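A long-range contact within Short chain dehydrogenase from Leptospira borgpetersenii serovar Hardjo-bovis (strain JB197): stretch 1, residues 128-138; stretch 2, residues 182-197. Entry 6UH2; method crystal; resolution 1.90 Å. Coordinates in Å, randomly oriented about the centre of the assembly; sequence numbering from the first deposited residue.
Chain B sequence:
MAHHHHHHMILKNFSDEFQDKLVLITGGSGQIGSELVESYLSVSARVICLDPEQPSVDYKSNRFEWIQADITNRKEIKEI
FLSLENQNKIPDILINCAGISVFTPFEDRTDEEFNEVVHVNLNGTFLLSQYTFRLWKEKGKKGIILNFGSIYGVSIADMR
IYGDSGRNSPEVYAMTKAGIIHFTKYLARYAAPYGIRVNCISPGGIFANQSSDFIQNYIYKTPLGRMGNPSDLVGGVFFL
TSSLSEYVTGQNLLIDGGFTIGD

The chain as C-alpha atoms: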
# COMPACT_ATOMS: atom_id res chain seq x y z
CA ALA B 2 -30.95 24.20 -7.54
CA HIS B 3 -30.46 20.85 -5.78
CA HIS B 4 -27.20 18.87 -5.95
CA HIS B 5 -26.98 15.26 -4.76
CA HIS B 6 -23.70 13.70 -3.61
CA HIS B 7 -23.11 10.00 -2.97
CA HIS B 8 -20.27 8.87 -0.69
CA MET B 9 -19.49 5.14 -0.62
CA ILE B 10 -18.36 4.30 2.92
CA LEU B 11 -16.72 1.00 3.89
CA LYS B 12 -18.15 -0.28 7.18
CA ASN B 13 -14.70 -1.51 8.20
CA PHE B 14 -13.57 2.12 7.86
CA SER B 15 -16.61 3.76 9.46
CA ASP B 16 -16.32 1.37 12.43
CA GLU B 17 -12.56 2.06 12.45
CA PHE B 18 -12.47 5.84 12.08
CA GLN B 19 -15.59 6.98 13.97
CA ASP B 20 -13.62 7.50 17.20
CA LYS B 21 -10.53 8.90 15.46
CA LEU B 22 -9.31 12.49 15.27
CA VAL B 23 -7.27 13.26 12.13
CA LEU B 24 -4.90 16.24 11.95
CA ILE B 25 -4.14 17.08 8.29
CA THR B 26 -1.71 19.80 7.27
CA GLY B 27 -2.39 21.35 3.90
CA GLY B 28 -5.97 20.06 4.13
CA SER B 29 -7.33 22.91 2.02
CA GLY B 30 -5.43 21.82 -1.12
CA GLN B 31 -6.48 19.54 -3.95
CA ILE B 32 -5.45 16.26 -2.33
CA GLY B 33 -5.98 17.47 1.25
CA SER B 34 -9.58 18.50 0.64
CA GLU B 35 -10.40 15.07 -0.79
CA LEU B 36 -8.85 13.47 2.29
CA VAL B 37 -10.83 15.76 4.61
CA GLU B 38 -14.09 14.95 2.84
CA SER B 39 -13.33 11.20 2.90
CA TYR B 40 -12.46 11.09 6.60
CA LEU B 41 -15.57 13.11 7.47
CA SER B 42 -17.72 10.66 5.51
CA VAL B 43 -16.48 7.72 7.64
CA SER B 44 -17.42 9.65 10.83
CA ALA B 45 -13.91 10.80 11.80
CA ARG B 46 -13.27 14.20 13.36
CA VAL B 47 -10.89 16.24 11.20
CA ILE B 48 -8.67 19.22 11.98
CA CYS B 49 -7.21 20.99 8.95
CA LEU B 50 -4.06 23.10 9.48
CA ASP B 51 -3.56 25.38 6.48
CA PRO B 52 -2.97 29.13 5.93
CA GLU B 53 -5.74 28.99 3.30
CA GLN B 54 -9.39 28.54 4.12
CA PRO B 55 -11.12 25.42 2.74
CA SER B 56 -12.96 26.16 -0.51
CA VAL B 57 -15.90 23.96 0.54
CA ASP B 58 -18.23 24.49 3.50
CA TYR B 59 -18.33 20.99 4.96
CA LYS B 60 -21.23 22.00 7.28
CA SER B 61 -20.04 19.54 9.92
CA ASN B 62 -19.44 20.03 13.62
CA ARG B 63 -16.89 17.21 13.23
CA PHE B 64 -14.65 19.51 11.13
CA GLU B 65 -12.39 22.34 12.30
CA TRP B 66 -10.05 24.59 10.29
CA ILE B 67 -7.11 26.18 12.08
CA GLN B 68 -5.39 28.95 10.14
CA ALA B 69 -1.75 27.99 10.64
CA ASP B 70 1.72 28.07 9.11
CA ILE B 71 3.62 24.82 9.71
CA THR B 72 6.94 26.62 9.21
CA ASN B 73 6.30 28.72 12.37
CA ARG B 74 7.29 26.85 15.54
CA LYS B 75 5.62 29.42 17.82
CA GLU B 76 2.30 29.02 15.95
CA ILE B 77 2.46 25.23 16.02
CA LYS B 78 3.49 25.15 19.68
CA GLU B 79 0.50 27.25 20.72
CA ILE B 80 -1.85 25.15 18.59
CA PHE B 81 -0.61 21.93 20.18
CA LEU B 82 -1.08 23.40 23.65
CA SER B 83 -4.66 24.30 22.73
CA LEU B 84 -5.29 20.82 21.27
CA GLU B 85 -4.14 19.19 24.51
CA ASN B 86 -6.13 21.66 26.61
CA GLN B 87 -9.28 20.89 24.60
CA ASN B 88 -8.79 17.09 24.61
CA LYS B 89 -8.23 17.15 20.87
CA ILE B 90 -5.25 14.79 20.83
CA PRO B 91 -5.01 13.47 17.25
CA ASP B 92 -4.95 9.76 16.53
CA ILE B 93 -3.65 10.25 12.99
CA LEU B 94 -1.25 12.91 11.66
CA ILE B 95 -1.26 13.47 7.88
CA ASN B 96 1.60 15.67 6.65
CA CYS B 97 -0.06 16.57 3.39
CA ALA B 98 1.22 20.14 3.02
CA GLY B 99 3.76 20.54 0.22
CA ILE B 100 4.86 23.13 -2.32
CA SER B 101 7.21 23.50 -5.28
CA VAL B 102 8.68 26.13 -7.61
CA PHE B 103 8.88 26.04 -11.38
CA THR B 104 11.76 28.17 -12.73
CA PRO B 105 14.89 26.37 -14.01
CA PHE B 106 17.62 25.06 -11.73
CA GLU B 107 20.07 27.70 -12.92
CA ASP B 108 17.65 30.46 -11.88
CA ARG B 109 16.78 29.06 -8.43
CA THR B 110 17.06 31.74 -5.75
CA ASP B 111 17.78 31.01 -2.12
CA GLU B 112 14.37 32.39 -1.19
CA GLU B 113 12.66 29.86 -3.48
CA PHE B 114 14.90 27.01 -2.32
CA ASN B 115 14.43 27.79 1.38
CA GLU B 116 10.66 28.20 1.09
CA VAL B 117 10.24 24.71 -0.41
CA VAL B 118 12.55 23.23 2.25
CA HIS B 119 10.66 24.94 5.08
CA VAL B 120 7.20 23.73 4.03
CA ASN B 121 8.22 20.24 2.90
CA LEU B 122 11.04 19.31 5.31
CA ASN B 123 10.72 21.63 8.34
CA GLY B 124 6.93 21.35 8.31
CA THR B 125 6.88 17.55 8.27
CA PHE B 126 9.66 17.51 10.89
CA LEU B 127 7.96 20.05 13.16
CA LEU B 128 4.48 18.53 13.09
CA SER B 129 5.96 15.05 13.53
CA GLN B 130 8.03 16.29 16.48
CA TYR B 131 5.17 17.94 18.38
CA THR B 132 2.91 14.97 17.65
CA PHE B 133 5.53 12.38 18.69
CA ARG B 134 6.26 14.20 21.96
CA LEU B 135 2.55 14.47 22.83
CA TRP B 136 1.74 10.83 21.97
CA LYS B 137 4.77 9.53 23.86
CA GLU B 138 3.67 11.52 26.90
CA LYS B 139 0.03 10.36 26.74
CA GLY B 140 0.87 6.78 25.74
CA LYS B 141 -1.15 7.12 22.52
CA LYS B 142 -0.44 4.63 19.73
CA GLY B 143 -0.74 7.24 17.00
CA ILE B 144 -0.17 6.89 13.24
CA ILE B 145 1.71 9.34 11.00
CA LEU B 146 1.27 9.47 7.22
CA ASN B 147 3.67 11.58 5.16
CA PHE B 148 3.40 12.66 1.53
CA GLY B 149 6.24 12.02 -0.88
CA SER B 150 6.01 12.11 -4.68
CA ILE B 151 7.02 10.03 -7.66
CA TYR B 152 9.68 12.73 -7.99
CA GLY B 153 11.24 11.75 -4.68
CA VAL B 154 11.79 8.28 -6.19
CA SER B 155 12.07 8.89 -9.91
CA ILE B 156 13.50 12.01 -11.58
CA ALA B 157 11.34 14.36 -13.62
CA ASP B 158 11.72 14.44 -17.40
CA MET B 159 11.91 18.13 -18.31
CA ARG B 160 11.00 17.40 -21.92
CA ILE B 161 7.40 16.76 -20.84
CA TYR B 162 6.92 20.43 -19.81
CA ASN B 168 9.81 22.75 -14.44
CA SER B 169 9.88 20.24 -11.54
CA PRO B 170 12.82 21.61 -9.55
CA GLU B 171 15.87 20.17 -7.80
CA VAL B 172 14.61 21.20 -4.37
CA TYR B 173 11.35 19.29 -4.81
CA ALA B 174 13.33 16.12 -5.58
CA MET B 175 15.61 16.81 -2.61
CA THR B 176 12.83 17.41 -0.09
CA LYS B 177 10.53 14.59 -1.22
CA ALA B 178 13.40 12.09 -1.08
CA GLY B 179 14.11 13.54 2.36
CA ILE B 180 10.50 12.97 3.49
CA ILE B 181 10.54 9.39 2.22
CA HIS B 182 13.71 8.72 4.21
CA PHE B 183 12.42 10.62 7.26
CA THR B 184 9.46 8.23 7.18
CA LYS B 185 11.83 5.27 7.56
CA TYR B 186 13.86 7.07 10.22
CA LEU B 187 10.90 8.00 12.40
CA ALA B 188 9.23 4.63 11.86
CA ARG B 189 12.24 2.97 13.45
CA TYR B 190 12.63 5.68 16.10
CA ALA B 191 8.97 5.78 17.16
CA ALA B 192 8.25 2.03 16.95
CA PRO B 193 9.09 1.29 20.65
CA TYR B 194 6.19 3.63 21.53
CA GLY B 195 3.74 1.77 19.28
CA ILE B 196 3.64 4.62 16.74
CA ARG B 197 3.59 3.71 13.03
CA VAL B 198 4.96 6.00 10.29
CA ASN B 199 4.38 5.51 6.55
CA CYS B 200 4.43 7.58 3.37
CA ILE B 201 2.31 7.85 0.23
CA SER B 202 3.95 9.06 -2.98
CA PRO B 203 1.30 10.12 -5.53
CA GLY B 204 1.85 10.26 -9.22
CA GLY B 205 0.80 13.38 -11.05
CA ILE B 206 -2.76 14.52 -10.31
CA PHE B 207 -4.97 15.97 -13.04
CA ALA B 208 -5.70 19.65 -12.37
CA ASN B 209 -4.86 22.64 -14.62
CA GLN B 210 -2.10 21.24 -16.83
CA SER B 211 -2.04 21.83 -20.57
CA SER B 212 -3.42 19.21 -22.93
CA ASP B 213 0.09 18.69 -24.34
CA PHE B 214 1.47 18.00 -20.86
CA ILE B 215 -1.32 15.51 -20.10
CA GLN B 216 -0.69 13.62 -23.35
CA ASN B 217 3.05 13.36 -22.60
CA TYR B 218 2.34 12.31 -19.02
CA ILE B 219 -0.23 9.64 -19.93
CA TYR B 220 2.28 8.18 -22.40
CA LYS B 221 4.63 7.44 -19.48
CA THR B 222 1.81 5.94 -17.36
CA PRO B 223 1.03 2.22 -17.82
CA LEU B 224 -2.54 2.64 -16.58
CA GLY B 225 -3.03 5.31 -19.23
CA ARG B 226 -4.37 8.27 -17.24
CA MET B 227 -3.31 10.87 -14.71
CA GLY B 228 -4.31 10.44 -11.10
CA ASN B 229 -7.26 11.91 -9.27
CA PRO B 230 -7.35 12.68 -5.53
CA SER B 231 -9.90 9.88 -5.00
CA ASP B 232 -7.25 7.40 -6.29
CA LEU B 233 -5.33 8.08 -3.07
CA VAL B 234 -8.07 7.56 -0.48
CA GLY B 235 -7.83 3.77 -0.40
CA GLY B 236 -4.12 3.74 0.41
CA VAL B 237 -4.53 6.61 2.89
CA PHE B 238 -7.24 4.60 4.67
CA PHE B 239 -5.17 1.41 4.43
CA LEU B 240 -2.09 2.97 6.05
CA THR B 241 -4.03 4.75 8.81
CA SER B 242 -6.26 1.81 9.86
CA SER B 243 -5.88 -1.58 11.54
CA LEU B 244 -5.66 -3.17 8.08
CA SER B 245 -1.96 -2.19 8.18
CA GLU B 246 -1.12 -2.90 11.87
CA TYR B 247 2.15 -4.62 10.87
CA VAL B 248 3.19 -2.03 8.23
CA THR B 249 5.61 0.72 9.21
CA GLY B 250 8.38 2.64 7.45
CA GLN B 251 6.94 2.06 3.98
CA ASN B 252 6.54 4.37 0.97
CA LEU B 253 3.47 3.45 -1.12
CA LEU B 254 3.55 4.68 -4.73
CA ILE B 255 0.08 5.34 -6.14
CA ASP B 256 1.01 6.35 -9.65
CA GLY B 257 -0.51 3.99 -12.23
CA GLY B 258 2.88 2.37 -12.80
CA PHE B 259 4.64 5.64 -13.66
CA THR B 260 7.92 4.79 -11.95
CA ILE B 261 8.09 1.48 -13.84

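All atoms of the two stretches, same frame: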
# COMPACT_ATOMS: atom_id res chain seq x y z
N LEU B 128 5.74 19.15 12.70
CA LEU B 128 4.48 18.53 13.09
C LEU B 128 4.71 17.12 13.61
O LEU B 128 4.04 16.69 14.56
CB LEU B 128 3.50 18.51 11.90
CG LEU B 128 2.61 19.76 11.71
CD1 LEU B 128 1.52 19.82 12.77
CD2 LEU B 128 3.45 21.04 11.75
N SER B 129 5.65 16.38 13.01
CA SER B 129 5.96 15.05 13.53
C SER B 129 6.56 15.14 14.92
O SER B 129 6.27 14.30 15.79
CB SER B 129 6.92 14.32 12.58
OG SER B 129 6.29 14.08 11.33
N GLN B 130 7.35 16.18 15.19
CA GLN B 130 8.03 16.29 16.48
C GLN B 130 7.05 16.64 17.59
O GLN B 130 7.08 16.02 18.67
CB GLN B 130 9.15 17.33 16.40
CG GLN B 130 9.92 17.47 17.72
CD GLN B 130 10.89 18.64 17.73
OE1 GLN B 130 10.50 19.79 17.55
NE2 GLN B 130 12.18 18.34 17.91
N TYR B 131 6.17 17.62 17.37
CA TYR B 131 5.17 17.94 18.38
C TYR B 131 4.21 16.78 18.60
O TYR B 131 3.81 16.51 19.74
CB TYR B 131 4.40 19.21 18.00
CG TYR B 131 5.16 20.42 18.46
CD1 TYR B 131 4.99 20.93 19.75
CD2 TYR B 131 6.11 21.01 17.64
CE1 TYR B 131 5.74 22.02 20.18
CE2 TYR B 131 6.85 22.09 18.07
CZ TYR B 131 6.66 22.59 19.33
OH TYR B 131 7.43 23.68 19.73
N THR B 132 3.85 16.08 17.53
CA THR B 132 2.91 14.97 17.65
C THR B 132 3.55 13.78 18.37
O THR B 132 2.94 13.18 19.26
CB THR B 132 2.41 14.58 16.26
OG1 THR B 132 1.73 15.71 15.68
CG2 THR B 132 1.44 13.45 16.35
N PHE B 133 4.79 13.44 18.00
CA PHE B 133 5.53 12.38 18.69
C PHE B 133 5.65 12.66 20.18
O PHE B 133 5.38 11.78 21.01
CB PHE B 133 6.92 12.21 18.07
CG PHE B 133 7.78 11.21 18.80
CD1 PHE B 133 7.59 9.85 18.62
CD2 PHE B 133 8.77 11.64 19.67
CE1 PHE B 133 8.38 8.93 19.29
CE2 PHE B 133 9.57 10.72 20.34
CZ PHE B 133 9.37 9.37 20.14
N ARG B 134 6.09 13.87 20.55
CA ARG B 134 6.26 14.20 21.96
C ARG B 134 4.94 14.07 22.73
O ARG B 134 4.91 13.55 23.85
CB ARG B 134 6.84 15.60 22.10
CG ARG B 134 8.32 15.69 21.69
CD ARG B 134 8.87 17.12 21.79
NE ARG B 134 8.64 17.71 23.09
CZ ARG B 134 9.49 17.66 24.11
NH1 ARG B 134 10.66 17.04 23.98
NH2 ARG B 134 9.18 18.23 25.27
N LEU B 135 3.84 14.53 22.13
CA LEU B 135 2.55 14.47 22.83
C LEU B 135 2.07 13.03 22.97
O LEU B 135 1.61 12.63 24.05
CB LEU B 135 1.52 15.32 22.08
CG LEU B 135 0.07 15.34 22.59
CD1 LEU B 135 -0.04 15.99 23.99
CD2 LEU B 135 -0.84 16.03 21.58
N TRP B 136 2.16 12.23 21.90
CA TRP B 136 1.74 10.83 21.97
C TRP B 136 2.57 10.04 22.97
O TRP B 136 2.03 9.26 23.77
CB TRP B 136 1.84 10.19 20.59
CG TRP B 136 0.80 10.63 19.64
CD1 TRP B 136 -0.35 11.31 19.94
CD2 TRP B 136 0.80 10.42 18.24
NE1 TRP B 136 -1.07 11.54 18.78
CE2 TRP B 136 -0.39 10.99 17.72
CE3 TRP B 136 1.69 9.80 17.35
CZ2 TRP B 136 -0.71 10.96 16.36
CZ3 TRP B 136 1.37 9.77 15.99
CH2 TRP B 136 0.19 10.35 15.52
N LYS B 137 3.89 10.22 22.92
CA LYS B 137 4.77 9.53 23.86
C LYS B 137 4.40 9.86 25.30
O LYS B 137 4.44 8.99 26.18
CB LYS B 137 6.22 9.92 23.56
CG LYS B 137 7.28 9.34 24.50
CD LYS B 137 8.65 9.89 24.13
CE LYS B 137 9.70 9.54 25.16
NZ LYS B 137 10.98 10.25 24.87
N GLU B 138 4.00 11.11 25.55
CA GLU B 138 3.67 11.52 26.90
C GLU B 138 2.32 10.95 27.35
O GLU B 138 2.16 10.58 28.51
CB GLU B 138 3.66 13.04 26.98
CG GLU B 138 3.31 13.60 28.33
CD GLU B 138 3.03 15.08 28.26
OE1 GLU B 138 3.96 15.85 27.93
OE2 GLU B 138 1.87 15.47 28.51
N HIS B 182 12.73 9.34 3.32
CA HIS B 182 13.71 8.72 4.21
C HIS B 182 13.43 9.08 5.66
O HIS B 182 13.69 8.27 6.56
CB HIS B 182 15.13 9.12 3.80
CG HIS B 182 16.17 8.13 4.22
ND1 HIS B 182 16.07 6.78 3.93
CD2 HIS B 182 17.33 8.27 4.91
CE1 HIS B 182 17.11 6.14 4.43
NE2 HIS B 182 17.90 7.03 5.03
N PHE B 183 12.88 10.27 5.91
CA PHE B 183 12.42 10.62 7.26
C PHE B 183 11.35 9.66 7.75
O PHE B 183 11.30 9.31 8.93
CB PHE B 183 11.87 12.05 7.26
CG PHE B 183 11.32 12.49 8.59
CD1 PHE B 183 12.16 12.67 9.67
CD2 PHE B 183 9.97 12.72 8.75
CE1 PHE B 183 11.66 13.07 10.92
CE2 PHE B 183 9.46 13.14 9.98
CZ PHE B 183 10.30 13.32 11.06
N THR B 184 10.48 9.22 6.84
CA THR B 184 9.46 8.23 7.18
C THR B 184 10.09 6.96 7.74
O THR B 184 9.64 6.43 8.76
CB THR B 184 8.64 7.92 5.94
OG1 THR B 184 8.00 9.12 5.49
CG2 THR B 184 7.60 6.86 6.24
N LYS B 185 11.12 6.45 7.06
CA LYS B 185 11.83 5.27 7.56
C LYS B 185 12.52 5.57 8.88
O LYS B 185 12.50 4.74 9.79
CB LYS B 185 12.86 4.80 6.52
CG LYS B 185 12.28 4.49 5.14
CD LYS B 185 13.40 4.07 4.17
CE LYS B 185 12.84 3.40 2.91
NZ LYS B 185 11.91 4.30 2.20
N TYR B 186 13.16 6.73 8.99
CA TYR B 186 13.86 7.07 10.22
C TYR B 186 12.91 7.10 11.41
O TYR B 186 13.18 6.49 12.46
CB TYR B 186 14.54 8.42 10.08
CG TYR B 186 15.32 8.83 11.32
CD1 TYR B 186 14.68 9.48 12.39
CD2 TYR B 186 16.68 8.58 11.41
CE1 TYR B 186 15.39 9.87 13.52
CE2 TYR B 186 17.40 8.97 12.54
CZ TYR B 186 16.75 9.61 13.59
OH TYR B 186 17.47 10.00 14.70
N LEU B 187 11.80 7.84 11.28
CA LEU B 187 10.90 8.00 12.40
C LEU B 187 10.14 6.71 12.68
O LEU B 187 9.83 6.42 13.85
CB LEU B 187 9.94 9.15 12.14
CG LEU B 187 9.12 9.53 13.38
CD1 LEU B 187 10.06 9.96 14.51
CD2 LEU B 187 8.12 10.60 13.04
N ALA B 188 9.85 5.93 11.64
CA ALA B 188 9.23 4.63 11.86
C ALA B 188 10.08 3.79 12.80
O ALA B 188 9.56 3.15 13.73
CB ALA B 188 9.04 3.89 10.54
N ARG B 189 11.38 3.76 12.57
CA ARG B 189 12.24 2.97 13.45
C ARG B 189 12.36 3.63 14.81
O ARG B 189 12.32 2.94 15.85
CB ARG B 189 13.62 2.78 12.81
CG ARG B 189 14.46 1.75 13.53
CD ARG B 189 15.73 1.42 12.77
NE ARG B 189 16.50 0.37 13.44
CZ ARG B 189 17.61 -0.18 12.96
NH1 ARG B 189 18.08 0.22 11.78
NH2 ARG B 189 18.23 -1.13 13.64
N TYR B 190 12.46 4.95 14.84
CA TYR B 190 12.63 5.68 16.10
C TYR B 190 11.40 5.58 16.99
O TYR B 190 11.51 5.41 18.21
CB TYR B 190 12.97 7.14 15.80
CG TYR B 190 13.50 7.92 16.99
CD1 TYR B 190 14.86 7.92 17.30
CD2 TYR B 190 12.64 8.66 17.81
CE1 TYR B 190 15.35 8.64 18.38
CE2 TYR B 190 13.13 9.38 18.90
CZ TYR B 190 14.49 9.36 19.17
OH TYR B 190 14.96 10.07 20.25
N ALA B 191 10.21 5.72 16.40
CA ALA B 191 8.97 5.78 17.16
C ALA B 191 8.35 4.41 17.42
O ALA B 191 7.41 4.32 18.23
CB ALA B 191 7.93 6.65 16.43
N ALA B 192 8.83 3.36 16.77
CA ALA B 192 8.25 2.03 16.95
C ALA B 192 8.19 1.56 18.40
O ALA B 192 7.17 0.95 18.77
CB ALA B 192 9.01 1.01 16.10
N PRO B 193 9.20 1.77 19.26
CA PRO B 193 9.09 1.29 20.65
C PRO B 193 7.91 1.87 21.40
O PRO B 193 7.48 1.28 22.41
CB PRO B 193 10.42 1.74 21.29
CG PRO B 193 11.36 1.89 20.16
CD PRO B 193 10.54 2.32 18.97
N TYR B 194 7.37 3.00 20.95
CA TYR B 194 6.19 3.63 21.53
C TYR B 194 4.90 3.24 20.82
O TYR B 194 3.86 3.87 21.06
CB TYR B 194 6.36 5.15 21.50
CG TYR B 194 7.66 5.57 22.14
CD1 TYR B 194 7.75 5.73 23.52
CD2 TYR B 194 8.81 5.78 21.38
CE1 TYR B 194 8.94 6.11 24.12
CE2 TYR B 194 10.00 6.16 21.97
CZ TYR B 194 10.05 6.32 23.34
OH TYR B 194 11.23 6.69 23.94
N GLY B 195 4.93 2.23 19.96
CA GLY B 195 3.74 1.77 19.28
C GLY B 195 3.21 2.71 18.22
O GLY B 195 2.04 2.61 17.84
N ILE B 196 4.03 3.63 17.73
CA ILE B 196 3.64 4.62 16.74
C ILE B 196 4.13 4.14 15.38
O ILE B 196 5.31 3.83 15.22
CB ILE B 196 4.22 6.01 17.08
CG1 ILE B 196 3.56 6.56 18.35
CG2 ILE B 196 4.08 7.00 15.92
CD1 ILE B 196 4.32 7.71 18.98
N ARG B 197 3.23 4.08 14.40
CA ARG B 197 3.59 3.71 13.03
C ARG B 197 3.75 4.96 12.16
O ARG B 197 3.04 5.96 12.35
CB ARG B 197 2.54 2.79 12.40
CG ARG B 197 2.34 1.48 13.15
CD ARG B 197 1.62 0.44 12.30
NE ARG B 197 0.16 0.64 12.25
CZ ARG B 197 -0.52 0.96 11.15
NH1 ARG B 197 0.13 1.12 9.99
NH2 ARG B 197 -1.84 1.08 11.20

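The contact between the two stretches is built around the ring of Phe 133, which gives up more surface to its partner than any other residue here. Its CA-to-CB bond points toward stretch 2, and chi1 in the t well (175°) extends the ring into a pocket formed by Tyr 190, Ala 191, Tyr 194 and Ile 196. Phe 133 CE1 lies 3.7 Å from Ala 191 CB, an approach made at the point where the CA atoms of these two residues are only 7.6 Å apart; the short alanine side chain fits this narrow gap. Phe 133 CD1 is 3.9 Å from Ile 196 CD1. The same methyl group also meets the edge of the buried indole of Trp 136, with Trp 136 CE3 3.7 Å from Ile 196 CD1, so that the extended arm of Ile 196 (chi2 164°, t) joins Phe 133 and Trp 136 in one apolar cluster. Trp 136 NE1 is hydrogen-bonded elsewhere in the structure, so the buried indole keeps its polar atom satisfied.

Two tyrosines carry the aromatic packing outward. The edge of Phe 133 is directed toward the face of Tyr 194 in an offset edge-to-face arrangement, with planes at 86°, centroids 5.5 Å apart and Phe 133 CZ 3.7 Å from Tyr 194 CE2. Tyr 190 starts out sideways, but its ring comes nearer, bringing its CE2 to 4.0 Å from Phe 133 CZ; these two rings meet obliquely, at 57°.

Toward the N-terminal side of the contact, where Ser 129 faces Phe 183 and Leu 187, the packing is thinner; the axes of the two helices run nearly parallel at 12° and approach no closer than 12.5 Å. The small Ser 129 points toward stretch 2 and is met by larger side chains reaching across: its CB lies 3.9 Å from Leu 187 CD2, and its OG lies 3.6 Å from Phe 183 CE2, at the edge of that ring. The hydroxyl is hydrogen-bonded elsewhere in the structure, so its burial leaves no unmet polar group.

At the exposed end, Lys 137 extends with all four chi angles near 180° and lays its aliphatic chain over one face of Tyr 194. Lys 137 CD is 4.2 Å from the centroid of the Tyr 194 ring, a CH-pi contact, while Lys 137 CE is 3.5 Å from Tyr 194 OH. A long chain with a charged tip suits this margin, since its methylenes cover the ring. No hydrogen bond crosses between the stretches; the 465 Å² they bury is held by apolar and aromatic packing.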